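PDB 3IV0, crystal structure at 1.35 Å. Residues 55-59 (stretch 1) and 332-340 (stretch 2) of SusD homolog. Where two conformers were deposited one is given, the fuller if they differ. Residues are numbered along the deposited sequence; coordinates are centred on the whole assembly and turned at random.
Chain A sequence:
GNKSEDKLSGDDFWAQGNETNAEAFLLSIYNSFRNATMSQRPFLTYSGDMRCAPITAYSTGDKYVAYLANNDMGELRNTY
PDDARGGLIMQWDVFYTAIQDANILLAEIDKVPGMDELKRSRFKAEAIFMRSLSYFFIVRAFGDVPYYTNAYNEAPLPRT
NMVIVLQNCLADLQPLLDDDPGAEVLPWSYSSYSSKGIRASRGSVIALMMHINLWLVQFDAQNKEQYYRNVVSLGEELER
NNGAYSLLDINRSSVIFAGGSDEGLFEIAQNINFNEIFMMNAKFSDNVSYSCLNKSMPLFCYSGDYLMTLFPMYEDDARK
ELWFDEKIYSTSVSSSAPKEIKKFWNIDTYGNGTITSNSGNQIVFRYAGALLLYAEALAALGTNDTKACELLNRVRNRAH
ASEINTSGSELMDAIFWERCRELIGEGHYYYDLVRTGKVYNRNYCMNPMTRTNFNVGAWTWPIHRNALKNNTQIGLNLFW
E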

# COMPACT_ATOMS: atom_id res chain seq x y z
N ILE A 55 15.94 9.50 4.19
CA ILE A 55 16.36 8.56 5.21
C ILE A 55 17.85 8.28 5.08
O ILE A 55 18.44 8.35 3.99
CB ILE A 55 15.54 7.24 5.14
CG1 ILE A 55 15.67 6.53 3.80
CG2 ILE A 55 14.09 7.52 5.50
CD1 ILE A 55 14.95 5.15 3.80
N THR A 56 18.44 7.93 6.22
CA THR A 56 19.85 7.60 6.29
C THR A 56 20.06 6.38 7.16
O THR A 56 19.47 6.29 8.22
CB THR A 56 20.66 8.77 6.90
OG1 THR A 56 20.41 9.96 6.14
CG2 THR A 56 22.13 8.46 6.91
N ALA A 57 20.88 5.44 6.70
CA ALA A 57 21.24 4.25 7.48
C ALA A 57 22.18 4.59 8.61
O ALA A 57 23.07 5.41 8.43
CB ALA A 57 21.88 3.20 6.58
N TYR A 58 22.00 3.95 9.74
CA TYR A 58 22.97 4.09 10.83
C TYR A 58 24.26 3.32 10.52
O TYR A 58 25.30 3.69 11.04
CB TYR A 58 22.35 3.64 12.14
CG TYR A 58 21.38 4.64 12.70
CD1 TYR A 58 21.83 5.69 13.50
CD2 TYR A 58 20.01 4.52 12.48
CE1 TYR A 58 20.96 6.62 14.01
CE2 TYR A 58 19.12 5.44 13.00
CZ TYR A 58 19.59 6.48 13.79
OH TYR A 58 18.69 7.39 14.31
N SER A 59 24.20 2.32 9.66
CA SER A 59 25.38 1.55 9.25
C SER A 59 25.51 1.61 7.72
O SER A 59 24.71 0.99 7.02
CB SER A 59 25.24 0.10 9.74
OG SER A 59 25.39 -0.01 11.16
N SER A 332 20.94 14.34 13.97
CA SER A 332 21.97 13.32 14.12
C SER A 332 21.63 12.05 13.34
O SER A 332 20.49 11.57 13.37
CB SER A 332 22.17 12.97 15.60
OG SER A 332 23.00 11.83 15.75
N VAL A 333 22.63 11.52 12.64
CA VAL A 333 22.55 10.18 12.09
C VAL A 333 23.55 9.28 12.79
O VAL A 333 24.00 8.27 12.22
CB VAL A 333 22.79 10.15 10.58
CG1 VAL A 333 22.84 8.72 10.08
CG2 VAL A 333 21.70 10.92 9.87
N SER A 334 23.87 9.63 14.03
CA SER A 334 24.86 8.91 14.82
C SER A 334 24.30 7.73 15.60
O SER A 334 23.28 7.83 16.28
CB SER A 334 25.53 9.86 15.82
OG SER A 334 26.00 11.03 15.17
N SER A 335 24.99 6.61 15.46
CA SER A 335 24.95 5.48 16.36
C SER A 335 24.71 5.83 17.84
O SER A 335 23.95 5.16 18.53
CB SER A 335 26.32 4.83 16.29
OG SER A 335 27.32 5.85 16.35
N SER A 336 25.41 6.84 18.32
CA SER A 336 25.34 7.21 19.72
C SER A 336 24.04 7.94 20.11
O SER A 336 23.69 8.01 21.28
CB SER A 336 26.53 8.11 20.07
OG SER A 336 26.46 9.33 19.35
N ALA A 337 23.33 8.48 19.12
CA ALA A 337 22.12 9.25 19.41
C ALA A 337 21.02 8.84 18.45
O ALA A 337 20.62 9.63 17.60
CB ALA A 337 22.40 10.70 19.27
N PRO A 338 20.54 7.61 18.58
CA PRO A 338 19.52 7.17 17.63
C PRO A 338 18.14 7.73 17.90
O PRO A 338 17.86 8.18 18.99
CB PRO A 338 19.51 5.67 17.84
CG PRO A 338 19.87 5.49 19.27
CD PRO A 338 20.91 6.55 19.52
N LYS A 339 17.25 7.65 16.91
CA LYS A 339 15.86 8.01 17.13
C LYS A 339 14.97 6.96 16.48
O LYS A 339 15.41 6.28 15.55
CB LYS A 339 15.52 9.38 16.60
CG LYS A 339 15.72 9.56 15.15
CD LYS A 339 15.43 11.02 14.82
CE LYS A 339 15.61 11.35 13.38
NZ LYS A 339 15.19 12.78 13.10
N GLU A 340 13.79 6.80 17.03
CA GLU A 340 12.89 5.74 16.56
C GLU A 340 11.48 6.24 16.39
O GLU A 340 11.08 7.27 16.92
CB GLU A 340 12.93 4.55 17.49
CG GLU A 340 12.52 4.83 18.92
CD GLU A 340 12.73 3.63 19.84
OE1 GLU A 340 13.05 2.51 19.36
OE2 GLU A 340 12.55 3.83 21.07
O HOH W 1 19.71 9.71 15.02
O HOH W 2 25.80 5.54 12.79

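This is a small contact built around one buried tyrosine, whose ring lies against the backbone of an irregular loop and whose hydroxyl is tied to that loop directly and through water. Of the 323 Å² buried between the stretches, Tyr-58 alone contributes 137 Å². Its CA-to-CB bond points sideways, but with chi1 at -75° (m) and chi2 at -86° the ring reaches along the loop from Val-333 to Lys-339.

At the far end, Lys-339 N donates a hydrogen bond to Tyr-58 OH at 3.0 Å, with an angle of 155° at the hydrogen. The hydroxyl in turn donates to water 1, 2.6 Å from OH, and that water donates to Ser-332 O and Ala-337 O. A phenol suits this place because it can accept from an amide and donate to water at the tip of an otherwise apolar ring.

The loop is held by its own hydrogen bonds where the ring meets it. A type I turn runs from Ser-334 to Ala-337, closed by Ala-337 N to Ser-334 O at 2.9 Å; that same carbonyl oxygen lies at the ring edge, 3.5 Å from Tyr-58 CE1. At the start of the turn, Ser-334 N donates to Ser-332 OG at 2.9 Å, a local brace. Pro-338 adds an apolar surface, its CB 4.1 Å from Tyr-58 CZ, and has no amide hydrogen to satisfy here.

Near the strand, Val-333 in the t rotamer brings CG1 within 3.3 Å of Thr-56 CG2, a tight methyl contact between two beta-branched residues. Water 2 joins the backbones, donating to Tyr-58 O and weakly to Val-333 O while accepting from Ser-335 N. Ser-335 and Ser-336 direct their CA-to-CB bonds away, and both are exposed, as small polar side chains can be at little cost. The rule is economical: one aromatic anchor with a single direct hydrogen bond, one methyl contact, and two waters that link the remaining polar groups.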